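Local coordinates for putative uncharacterized protein (Pyrococcus furiosus, PDB 3V68) that is of unknown function but probably binds double-stranded DNA, as a member of the DUF2666 family, at residues L96-R107 with L235-K246. Residues are numbered along the deposited sequence; the frame is centred on the assembly and turned at random.
Sequences LLVEVAKAVLTR and LKVDVPSKNLEK
Asn243 and Glu99 meet where the C-terminal helix and the loop before it lie against helix 91-110. The side chain of Asn243 can be followed outward: CB rests 3.7 Å from Val100 CG2, CG lies 3.8 Å from both Leu96 O and Glu99 OE1, OD1 takes a hydrogen bond from a water that also donates to Glu99 OE1, and ND2 spends both hydrogens on the facing helix. One ND2 bond is almost straight (175°), on a lone pair of Leu96 O; the other runs from Asn243 ND2 to Glu99 OE1, 2.8 Å, from above the carboxylate plane. An amide suits this buried place because it donates and accepts at once. Glu99, its CG anti to the backbone N (chi1 -167°) and its chain extended, brings OE2 within 3.0 Å of Lys236 NZ. An alanine in place of Glu99 would probably leave Lys236 without its salt-bridge mate and one Asn243 amide hydrogen without its acceptor. Branched Val100 turns CG1 to Val239 and CG2 to Asn243, while small Ala103 admits the loop, Ala103 CA lying 3.5 Å from Lys236 O in a CA-H...O contact. Arg107, bent at chi3 (-73°), suits its place because its planar edge offers both NE and NH2 to Val237 O; NH2 also bonds weakly to Asp238 OD1. Roughly antiparallel helix packing, preceded by an extended loop pinned along the same helix, thus joins the two DUF2666 family regions.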
loop_
_atom_site.group_PDB
_atom_site.type_symbol
_atom_site.label_atom_id
_atom_site.label_comp_id
_atom_site.label_asym_id
_atom_site.label_seq_id
_atom_site.Cartn_x
_atom_site.Cartn_y
_atom_site.Cartn_z
ATOM N N LEU A 96 -6.023 -13.539 8.533
ATOM C CA LEU A 96 -5.326 -13.022 7.352
ATOM C C LEU A 96 -6.074 -11.850 6.723
ATOM O O LEU A 96 -5.464 -10.831 6.368
ATOM C CB LEU A 96 -5.122 -14.129 6.319
ATOM C CG LEU A 96 -4.191 -15.288 6.687
ATOM C CD1 LEU A 96 -4.294 -16.362 5.628
ATOM C CD2 LEU A 96 -2.747 -14.817 6.853
ATOM N N LEU A 97 -7.393 -11.993 6.610
ATOM C CA LEU A 97 -8.233 -10.967 5.989
ATOM C C LEU A 97 -8.423 -9.740 6.878
ATOM O O LEU A 97 -8.482 -8.615 6.374
ATOM C CB LEU A 97 -9.584 -11.548 5.562
ATOM C CG LEU A 97 -9.541 -12.587 4.436
ATOM C CD1 LEU A 97 -10.867 -13.334 4.350
ATOM C CD2 LEU A 97 -9.193 -11.944 3.094
ATOM N N VAL A 98 -8.508 -9.953 8.191
ATOM C CA VAL A 98 -8.567 -8.845 9.152
ATOM C C VAL A 98 -7.335 -7.940 9.039
ATOM O O VAL A 98 -7.457 -6.717 9.059
ATOM C CB VAL A 98 -8.777 -9.342 10.614
ATOM C CG1 VAL A 98 -8.494 -8.237 11.626
ATOM C CG2 VAL A 98 -10.201 -9.853 10.798
ATOM N N GLU A 99 -6.156 -8.541 8.891
ATOM C CA GLU A 99 -4.938 -7.752 8.732
ATOM C C GLU A 99 -4.948 -6.920 7.440
ATOM O O GLU A 99 -4.509 -5.762 7.433
ATOM C CB GLU A 99 -3.694 -8.641 8.797
ATOM C CG GLU A 99 -2.402 -7.843 8.951
ATOM C CD GLU A 99 -1.152 -8.701 9.000
ATOM O OE1 GLU A 99 -1.227 -9.921 8.734
ATOM O OE2 GLU A 99 -0.080 -8.137 9.306
ATOM N N VAL A 100 -5.466 -7.510 6.363
ATOM C CA VAL A 100 -5.651 -6.800 5.095
ATOM C C VAL A 100 -6.605 -5.615 5.260
ATOM O O VAL A 100 -6.279 -4.496 4.857
ATOM C CB VAL A 100 -6.144 -7.756 3.981
ATOM C CG1 VAL A 100 -6.590 -6.985 2.727
ATOM C CG2 VAL A 100 -5.044 -8.746 3.634
ATOM N N ALA A 101 -7.769 -5.868 5.859
ATOM C CA ALA A 101 -8.765 -4.820 6.110
ATOM C C ALA A 101 -8.189 -3.704 6.972
ATOM O O ALA A 101 -8.413 -2.520 6.705
ATOM C CB ALA A 101 -10.013 -5.411 6.763
ATOM N N LYS A 102 -7.430 -4.087 7.996
ATOM C CA LYS A 102 -6.778 -3.131 8.889
ATOM C C LYS A 102 -5.800 -2.230 8.132
ATOM O O LYS A 102 -5.735 -1.035 8.389
ATOM C CB LYS A 102 -6.058 -3.877 10.013
ATOM C CG LYS A 102 -5.578 -3.014 11.165
ATOM C CD LYS A 102 -4.873 -3.902 12.177
ATOM C CE LYS A 102 -4.097 -3.097 13.193
ATOM N NZ LYS A 102 -3.396 -3.989 14.160
ATOM N N ALA A 103 -5.051 -2.803 7.191
ATOM C CA ALA A 103 -4.114 -2.025 6.374
ATOM C C ALA A 103 -4.834 -1.026 5.472
ATOM O O ALA A 103 -4.349 0.087 5.266
ATOM C CB ALA A 103 -3.223 -2.942 5.542
ATOM N N VAL A 104 -5.989 -1.431 4.941
ATOM C CA VAL A 104 -6.805 -0.550 4.104
ATOM C C VAL A 104 -7.320 0.619 4.939
ATOM O O VAL A 104 -7.202 1.782 4.541
ATOM C CB VAL A 104 -7.980 -1.322 3.442
ATOM C CG1 VAL A 104 -9.020 -0.366 2.874
ATOM C CG2 VAL A 104 -7.452 -2.234 2.350
ATOM N N LEU A 105 -7.870 0.298 6.108
ATOM C CA LEU A 105 -8.391 1.315 7.014
ATOM C C LEU A 105 -7.287 2.272 7.479
ATOM O O LEU A 105 -7.464 3.485 7.472
ATOM C CB LEU A 105 -9.082 0.664 8.218
ATOM C CG LEU A 105 -9.718 1.610 9.240
ATOM C CD1 LEU A 105 -10.833 2.426 8.594
ATOM C CD2 LEU A 105 -10.238 0.847 10.449
ATOM N N THR A 106 -6.145 1.711 7.864
ATOM C CA THR A 106 -5.013 2.509 8.326
ATOM C C THR A 106 -4.551 3.530 7.277
ATOM O O THR A 106 -4.347 4.705 7.598
ATOM C CB THR A 106 -3.851 1.597 8.781
ATOM O OG1 THR A 106 -4.307 0.762 9.850
ATOM C CG2 THR A 106 -2.656 2.417 9.263
ATOM N N ARG A 107 -4.418 3.097 6.024
ATOM C CA ARG A 107 -4.039 4.007 4.951
ATOM C C ARG A 107 -5.055 5.139 4.792
ATOM O O ARG A 107 -4.677 6.300 4.715
ATOM C CB ARG A 107 -3.871 3.269 3.616
ATOM C CG ARG A 107 -3.643 4.213 2.409
ATOM C CD ARG A 107 -3.353 3.460 1.099
ATOM N NE ARG A 107 -2.008 2.897 1.114
ATOM C CZ ARG A 107 -0.972 3.365 0.423
ATOM N NH1 ARG A 107 -1.109 4.394 -0.410
ATOM N NH2 ARG A 107 0.204 2.765 0.538
ATOM N N LEU A 235 1.115 -1.372 12.930
ATOM C CA LEU A 235 0.259 -0.840 11.877
ATOM C C LEU A 235 0.949 -0.875 10.524
ATOM O O LEU A 235 2.166 -0.698 10.430
ATOM C CB LEU A 235 -0.166 0.594 12.208
ATOM C CG LEU A 235 -1.080 0.791 13.424
ATOM C CD1 LEU A 235 -1.242 2.268 13.739
ATOM C CD2 LEU A 235 -2.447 0.128 13.241
ATOM N N LYS A 236 0.159 -1.102 9.476
ATOM C CA LYS A 236 0.663 -1.141 8.103
ATOM C C LYS A 236 -0.188 -0.252 7.224
ATOM O O LYS A 236 -1.388 -0.122 7.457
ATOM C CB LYS A 236 0.609 -2.566 7.551
ATOM C CG LYS A 236 1.538 -3.552 8.227
ATOM C CD LYS A 236 1.279 -4.950 7.702
ATOM C CE LYS A 236 2.341 -5.931 8.168
ATOM N NZ LYS A 236 2.154 -7.266 7.533
ATOM N N VAL A 237 0.428 0.336 6.200
ATOM C CA VAL A 237 -0.307 1.133 5.214
ATOM C C VAL A 237 -0.195 0.544 3.808
ATOM O O VAL A 237 -0.799 1.054 2.855
ATOM C CB VAL A 237 0.120 2.623 5.206
ATOM C CG1 VAL A 237 -0.341 3.330 6.480
ATOM C CG2 VAL A 237 1.634 2.777 4.992
ATOM N N ASP A 238 0.587 -0.528 3.685
ATOM C CA ASP A 238 0.695 -1.293 2.444
ATOM C C ASP A 238 0.061 -2.665 2.682
ATOM O O ASP A 238 0.466 -3.383 3.597
ATOM C CB ASP A 238 2.168 -1.419 2.002
ATOM C CG ASP A 238 2.848 -0.063 1.802
ATOM O OD1 ASP A 238 2.243 0.820 1.152
ATOM O OD2 ASP A 238 3.993 0.124 2.290
ATOM N N VAL A 239 -0.948 -3.009 1.880
ATOM C CA VAL A 239 -1.651 -4.299 1.997
ATOM C C VAL A 239 -0.678 -5.470 1.790
ATOM O O VAL A 239 0.017 -5.519 0.777
ATOM C CB VAL A 239 -2.830 -4.406 0.989
ATOM C CG1 VAL A 239 -3.394 -5.827 0.952
ATOM C CG2 VAL A 239 -3.924 -3.394 1.329
ATOM N N PRO A 240 -0.609 -6.405 2.762
ATOM C CA PRO A 240 0.287 -7.549 2.598
ATOM C C PRO A 240 -0.261 -8.563 1.590
ATOM O O PRO A 240 -1.245 -9.264 1.869
ATOM C CB PRO A 240 0.368 -8.134 4.015
ATOM C CG PRO A 240 -0.916 -7.751 4.654
ATOM C CD PRO A 240 -1.293 -6.417 4.070
ATOM N N SER A 241 0.367 -8.628 0.416
ATOM C CA SER A 241 -0.114 -9.497 -0.658
ATOM C C SER A 241 -0.094 -10.963 -0.233
ATOM O O SER A 241 -0.950 -11.737 -0.653
ATOM C CB SER A 241 0.709 -9.313 -1.937
ATOM O OG SER A 241 2.007 -9.859 -1.786
ATOM N N LYS A 242 0.877 -11.328 0.603
ATOM C CA LYS A 242 1.012 -12.715 1.055
ATOM C C LYS A 242 -0.238 -13.211 1.787
ATOM O O LYS A 242 -0.583 -14.384 1.688
ATOM C CB LYS A 242 2.291 -12.934 1.878
ATOM C CG LYS A 242 2.354 -12.278 3.255
ATOM C CD LYS A 242 3.647 -12.670 3.959
ATOM C CE LYS A 242 3.644 -12.299 5.432
ATOM N NZ LYS A 242 4.843 -12.849 6.129
ATOM N N ASN A 243 -0.920 -12.317 2.503
ATOM C CA ASN A 243 -2.166 -12.690 3.182
ATOM C C ASN A 243 -3.231 -13.138 2.188
ATOM O O ASN A 243 -3.940 -14.117 2.418
ATOM C CB ASN A 243 -2.700 -11.541 4.041
ATOM C CG ASN A 243 -1.831 -11.254 5.250
ATOM O OD1 ASN A 243 -0.604 -11.357 5.190
ATOM N ND2 ASN A 243 -2.465 -10.866 6.355
ATOM N N LEU A 244 -3.318 -12.428 1.068
ATOM C CA LEU A 244 -4.296 -12.733 0.037
ATOM C C LEU A 244 -3.888 -13.980 -0.746
ATOM O O LEU A 244 -4.739 -14.781 -1.129
ATOM C CB LEU A 244 -4.506 -11.524 -0.886
ATOM C CG LEU A 244 -5.061 -10.259 -0.215
ATOM C CD1 LEU A 244 -5.006 -9.061 -1.169
ATOM C CD2 LEU A 244 -6.483 -10.478 0.314
ATOM N N GLU A 245 -2.579 -14.137 -0.950
ATOM C CA GLU A 245 -1.992 -15.325 -1.568
ATOM C C GLU A 245 -2.354 -16.572 -0.764
ATOM O O GLU A 245 -2.831 -17.561 -1.326
ATOM C CB GLU A 245 -0.468 -15.162 -1.646
ATOM C CG GLU A 245 0.273 -16.196 -2.497
ATOM C CD GLU A 245 1.780 -15.957 -2.519
ATOM O OE1 GLU A 245 2.215 -14.791 -2.352
ATOM O OE2 GLU A 245 2.531 -16.938 -2.706
ATOM N N LYS A 246 -2.148 -16.502 0.551
ATOM C CA LYS A 246 -2.434 -17.627 1.449
ATOM C C LYS A 246 -3.926 -17.956 1.512
ATOM O O LYS A 246 -4.296 -19.132 1.587
ATOM C CB LYS A 246 -1.861 -17.374 2.851
ATOM C CG LYS A 246 -1.993 -18.549 3.836
ATOM C CD LYS A 246 -1.210 -19.780 3.391
ATOM C CE LYS A 246 -1.583 -20.995 4.229
ATOM N NZ LYS A 246 -0.847 -22.219 3.804
HETATM O O HOH W 1 1.203 -10.226 6.786
HETATM O O HOH W 2 -2.593 -1.698 10.162
#